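Local atomic coordinates of DUF1904 domain-containing protein (Vibrio cholerae O1 biovar eltor str. N16961, PDB entry 1U9D), a protein that is of unknown function but belongs to the DUF1904 family, which is grouped with the tautomerase-like MIF proteins. Residues A[32-43]-A[84-93]. Sequence-based numbering, arbitrary orientation.
Sequences LVPTLLNELSSL and QIAQVITDQI
Glu39 and Val88 are brought together by their first torsions: Glu39 carries CG anti to its backbone N (chi1 -157°) and runs on extended, while Val88 CG1, likewise anti to the backbone N and beside the carbonyl carbon, faces Glu39. The two side chains approach from opposite directions, and the carboxylate comes to rest over the methyls of Val88, with Glu39 OE1 3.4 Å from Val88 CG1. Val88 is a knob, held in a hole formed by Leu36, Glu39, Leu40 and Leu43; its CG1 also meets Leu40 CD2 at 4.0 Å, whereas CG2 faces Leu43 CD2 at 4.1 Å. One turn further along, Gln92 is a second knob, bent at chi2 and seated among Leu32, Thr35, Leu36 and Glu39. Its amide group lies against Thr35 and the backbone at Leu36, and beside the Glu39 carboxylate, the two planes 30° apart. Beside these knobs, on the side facing the sheet, leucines and isoleucines meet. Leu40 CD2 packs on Ile85 CG2 at 4.0 Å, the side chains crossing at about a right angle, and Leu36 CD2 lies 4.1 Å from Ile89 CG1. At the Leu32 end, Leu32 CD1 presses tightly on Ile93 CG1, at 3.4 Å. Leu36, Leu40 and Ile89 also rest on Leu19 of strand 18-22, and Ile85 reaches Trp74 and Phe107, which continues this layer into the sheet. The segments run nearly antiparallel, at 157° with axes 10.5 Å apart, forming the paired helices that cover one face of a four-stranded mixed sheet in an alpha/beta fold consistent with the MIF clan.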
loop_
_atom_site.group_PDB
_atom_site.type_symbol
_atom_site.label_atom_id
_atom_site.label_comp_id
_atom_site.label_asym_id
_atom_site.label_seq_id
_atom_site.Cartn_x
_atom_site.Cartn_y
_atom_site.Cartn_z
ATOM N N LEU A 32 -11.849 -19.689 11.481
ATOM C CA LEU A 32 -11.158 -19.093 10.348
ATOM C C LEU A 32 -11.018 -17.580 10.443
ATOM O O LEU A 32 -10.031 -17.002 9.994
ATOM C CB LEU A 32 -11.982 -19.349 9.101
ATOM C CG LEU A 32 -11.289 -19.970 7.930
ATOM C CD1 LEU A 32 -12.353 -20.508 7.026
ATOM C CD2 LEU A 32 -10.457 -18.921 7.254
ATOM N N VAL A 33 -12.038 -16.933 10.979
ATOM C CA VAL A 33 -12.161 -15.497 10.798
ATOM C C VAL A 33 -10.995 -14.779 11.475
ATOM O O VAL A 33 -10.340 -13.985 10.828
ATOM C CB VAL A 33 -13.524 -14.959 11.240
ATOM C CG1 VAL A 33 -13.444 -13.421 11.463
ATOM C CG2 VAL A 33 -14.581 -15.270 10.179
ATOM N N PRO A 34 -10.668 -15.082 12.730
ATOM C CA PRO A 34 -9.528 -14.396 13.365
ATOM C C PRO A 34 -8.200 -14.591 12.660
ATOM O O PRO A 34 -7.430 -13.652 12.552
ATOM C CB PRO A 34 -9.434 -15.023 14.758
ATOM C CG PRO A 34 -10.718 -15.770 14.977
ATOM C CD PRO A 34 -11.321 -16.040 13.637
ATOM N N THR A 35 -7.930 -15.793 12.178
ATOM C CA THR A 35 -6.668 -16.020 11.500
ATOM C C THR A 35 -6.651 -15.376 10.121
ATOM O O THR A 35 -5.617 -14.863 9.678
ATOM C CB THR A 35 -6.347 -17.533 11.429
ATOM O OG1 THR A 35 -7.360 -18.215 10.692
ATOM C CG2 THR A 35 -6.434 -18.153 12.789
ATOM N N LEU A 36 -7.789 -15.379 9.432
ATOM C CA LEU A 36 -7.872 -14.703 8.133
ATOM C C LEU A 36 -7.700 -13.208 8.260
ATOM O O LEU A 36 -7.044 -12.578 7.440
ATOM C CB LEU A 36 -9.211 -14.974 7.438
ATOM C CG LEU A 36 -9.217 -15.890 6.247
ATOM C CD1 LEU A 36 -10.572 -15.723 5.548
ATOM C CD2 LEU A 36 -8.080 -15.596 5.317
ATOM N N LEU A 37 -8.313 -12.614 9.265
ATOM C CA LEU A 37 -8.182 -11.177 9.466
ATOM C C LEU A 37 -6.709 -10.788 9.681
ATOM O O LEU A 37 -6.217 -9.825 9.095
ATOM C CB LEU A 37 -9.049 -10.708 10.649
ATOM C CG LEU A 37 -8.979 -9.224 10.950
ATOM C CD1 LEU A 37 -9.279 -8.389 9.713
ATOM C CD2 LEU A 37 -9.942 -8.881 12.075
ATOM N N ASN A 38 -6.006 -11.561 10.497
ATOM C CA ASN A 38 -4.595 -11.337 10.747
ATOM C C ASN A 38 -3.793 -11.373 9.450
ATOM O O ASN A 38 -3.049 -10.437 9.144
ATOM C CB ASN A 38 -4.034 -12.388 11.706
ATOM C CG ASN A 38 -4.474 -12.184 13.138
ATOM O OD1 ASN A 38 -4.861 -11.096 13.545
ATOM N ND2 ASN A 38 -4.404 -13.254 13.916
ATOM N N GLU A 39 -3.971 -12.433 8.673
ATOM C CA GLU A 39 -3.208 -12.602 7.436
ATOM C C GLU A 39 -3.566 -11.602 6.330
ATOM O O GLU A 39 -2.664 -11.041 5.691
ATOM C CB GLU A 39 -3.260 -14.048 6.919
ATOM C CG GLU A 39 -2.073 -14.345 6.011
ATOM C CD GLU A 39 -1.893 -15.804 5.614
ATOM O OE1 GLU A 39 -2.708 -16.667 6.006
ATOM O OE2 GLU A 39 -0.909 -16.088 4.884
ATOM N N LEU A 40 -4.854 -11.344 6.113
ATOM C CA LEU A 40 -5.268 -10.394 5.065
ATOM C C LEU A 40 -4.916 -8.948 5.381
ATOM O O LEU A 40 -4.513 -8.198 4.497
ATOM C CB LEU A 40 -6.760 -10.514 4.778
ATOM C CG LEU A 40 -7.183 -11.866 4.210
ATOM C CD1 LEU A 40 -8.701 -11.923 4.043
ATOM C CD2 LEU A 40 -6.498 -12.135 2.879
ATOM N N SER A 41 -5.046 -8.538 6.633
ATOM C CA SER A 41 -4.771 -7.141 6.955
ATOM C C SER A 41 -3.273 -6.849 6.797
ATOM O O SER A 41 -2.903 -5.776 6.326
ATOM C CB SER A 41 -5.309 -6.751 8.331
ATOM O OG SER A 41 -4.758 -7.542 9.343
ATOM N N SER A 42 -2.433 -7.822 7.155
ATOM C CA SER A 42 -0.988 -7.752 6.926
ATOM C C SER A 42 -0.649 -7.733 5.446
ATOM O O SER A 42 0.110 -6.878 4.967
ATOM C CB SER A 42 -0.292 -8.971 7.529
ATOM O OG SER A 42 -0.424 -8.994 8.928
ATOM N N LEU A 43 -1.203 -8.696 4.726
ATOM C CA LEU A 43 -0.942 -8.826 3.305
ATOM C C LEU A 43 -1.294 -7.567 2.523
ATOM O O LEU A 43 -0.538 -7.163 1.665
ATOM C CB LEU A 43 -1.716 -9.992 2.735
ATOM C CG LEU A 43 -1.463 -10.210 1.254
ATOM C CD1 LEU A 43 -0.064 -10.808 1.056
ATOM C CD2 LEU A 43 -2.544 -11.070 0.660
ATOM N N GLN A 84 -3.138 -13.467 -4.956
ATOM C CA GLN A 84 -2.545 -13.756 -3.648
ATOM C C GLN A 84 -3.588 -13.918 -2.560
ATOM O O GLN A 84 -3.478 -14.782 -1.684
ATOM C CB GLN A 84 -1.555 -12.652 -3.266
ATOM C CG GLN A 84 -0.160 -12.885 -3.828
ATOM C CD GLN A 84 0.735 -13.528 -2.798
ATOM O OE1 GLN A 84 1.204 -12.854 -1.860
ATOM N NE2 GLN A 84 0.930 -14.836 -2.920
ATOM N N ILE A 85 -4.624 -13.088 -2.621
ATOM C CA ILE A 85 -5.695 -13.168 -1.644
ATOM C C ILE A 85 -6.410 -14.477 -1.749
ATOM O O ILE A 85 -6.738 -15.088 -0.739
ATOM C CB ILE A 85 -6.693 -12.012 -1.797
ATOM C CG1 ILE A 85 -6.031 -10.686 -1.497
ATOM C CG2 ILE A 85 -7.890 -12.228 -0.859
ATOM C CD1 ILE A 85 -6.791 -9.514 -2.047
ATOM N N ALA A 86 -6.713 -14.879 -2.976
ATOM C CA ALA A 86 -7.346 -16.142 -3.219
ATOM C C ALA A 86 -6.488 -17.255 -2.638
ATOM O O ALA A 86 -6.997 -18.189 -2.041
ATOM C CB ALA A 86 -7.546 -16.349 -4.703
ATOM N N GLN A 87 -5.185 -17.160 -2.813
ATOM C CA GLN A 87 -4.298 -18.203 -2.283
ATOM C C GLN A 87 -4.285 -18.258 -0.745
ATOM O O GLN A 87 -4.330 -19.349 -0.178
ATOM C CB GLN A 87 -2.896 -18.081 -2.865
ATOM C CG GLN A 87 -2.035 -19.360 -2.765
ATOM C CD GLN A 87 -2.638 -20.549 -3.523
ATOM O OE1 GLN A 87 -2.602 -20.583 -4.760
ATOM N NE2 GLN A 87 -3.214 -21.512 -2.783
ATOM N N VAL A 88 -4.298 -17.109 -0.077
ATOM C CA VAL A 88 -4.360 -17.060 1.398
ATOM C C VAL A 88 -5.640 -17.697 1.962
ATOM O O VAL A 88 -5.600 -18.537 2.865
ATOM C CB VAL A 88 -4.260 -15.617 1.923
ATOM C CG1 VAL A 88 -4.601 -15.560 3.440
ATOM C CG2 VAL A 88 -2.883 -15.040 1.640
ATOM N N ILE A 89 -6.780 -17.318 1.397
ATOM C CA ILE A 89 -8.067 -17.822 1.837
ATOM C C ILE A 89 -8.099 -19.326 1.630
ATOM O O ILE A 89 -8.547 -20.060 2.475
ATOM C CB ILE A 89 -9.221 -17.145 1.054
ATOM C CG1 ILE A 89 -9.354 -15.677 1.455
ATOM C CG2 ILE A 89 -10.532 -17.835 1.329
ATOM C CD1 ILE A 89 -10.340 -14.856 0.568
ATOM N N THR A 90 -7.615 -19.780 0.483
ATOM C CA THR A 90 -7.664 -21.186 0.159
ATOM C C THR A 90 -6.831 -22.014 1.113
ATOM O O THR A 90 -7.305 -23.028 1.642
ATOM C CB THR A 90 -7.212 -21.375 -1.289
ATOM O OG1 THR A 90 -8.137 -20.679 -2.140
ATOM C CG2 THR A 90 -7.320 -22.818 -1.700
ATOM N N ASP A 91 -5.626 -21.538 1.371
ATOM C CA ASP A 91 -4.685 -22.178 2.278
ATOM C C ASP A 91 -5.191 -22.263 3.718
ATOM O O ASP A 91 -5.103 -23.320 4.345
ATOM C CB ASP A 91 -3.318 -21.483 2.177
ATOM C CG ASP A 91 -2.543 -21.910 0.923
ATOM O OD1 ASP A 91 -2.958 -22.911 0.279
ATOM O OD2 ASP A 91 -1.516 -21.321 0.492
ATOM N N GLN A 92 -5.789 -21.200 4.235
ATOM C CA GLN A 92 -6.384 -21.272 5.565
ATOM C C GLN A 92 -7.562 -22.236 5.664
ATOM O O GLN A 92 -7.642 -23.037 6.600
ATOM C CB GLN A 92 -6.780 -19.882 6.024
ATOM C CG GLN A 92 -5.546 -19.007 6.205
ATOM C CD GLN A 92 -5.677 -17.997 7.316
ATOM O OE1 GLN A 92 -4.781 -17.172 7.505
ATOM N NE2 GLN A 92 -6.792 -18.028 8.033
ATOM N N ILE A 93 -8.465 -22.199 4.687
ATOM C CA ILE A 93 -9.572 -23.143 4.659
ATOM C C ILE A 93 -9.061 -24.594 4.562
ATOM O O ILE A 93 -9.619 -25.475 5.194
ATOM C CB ILE A 93 -10.579 -22.812 3.515
ATOM C CG1 ILE A 93 -11.670 -21.868 4.012
ATOM C CG2 ILE A 93 -11.266 -24.051 3.007
ATOM C CD1 ILE A 93 -11.564 -20.478 3.500
#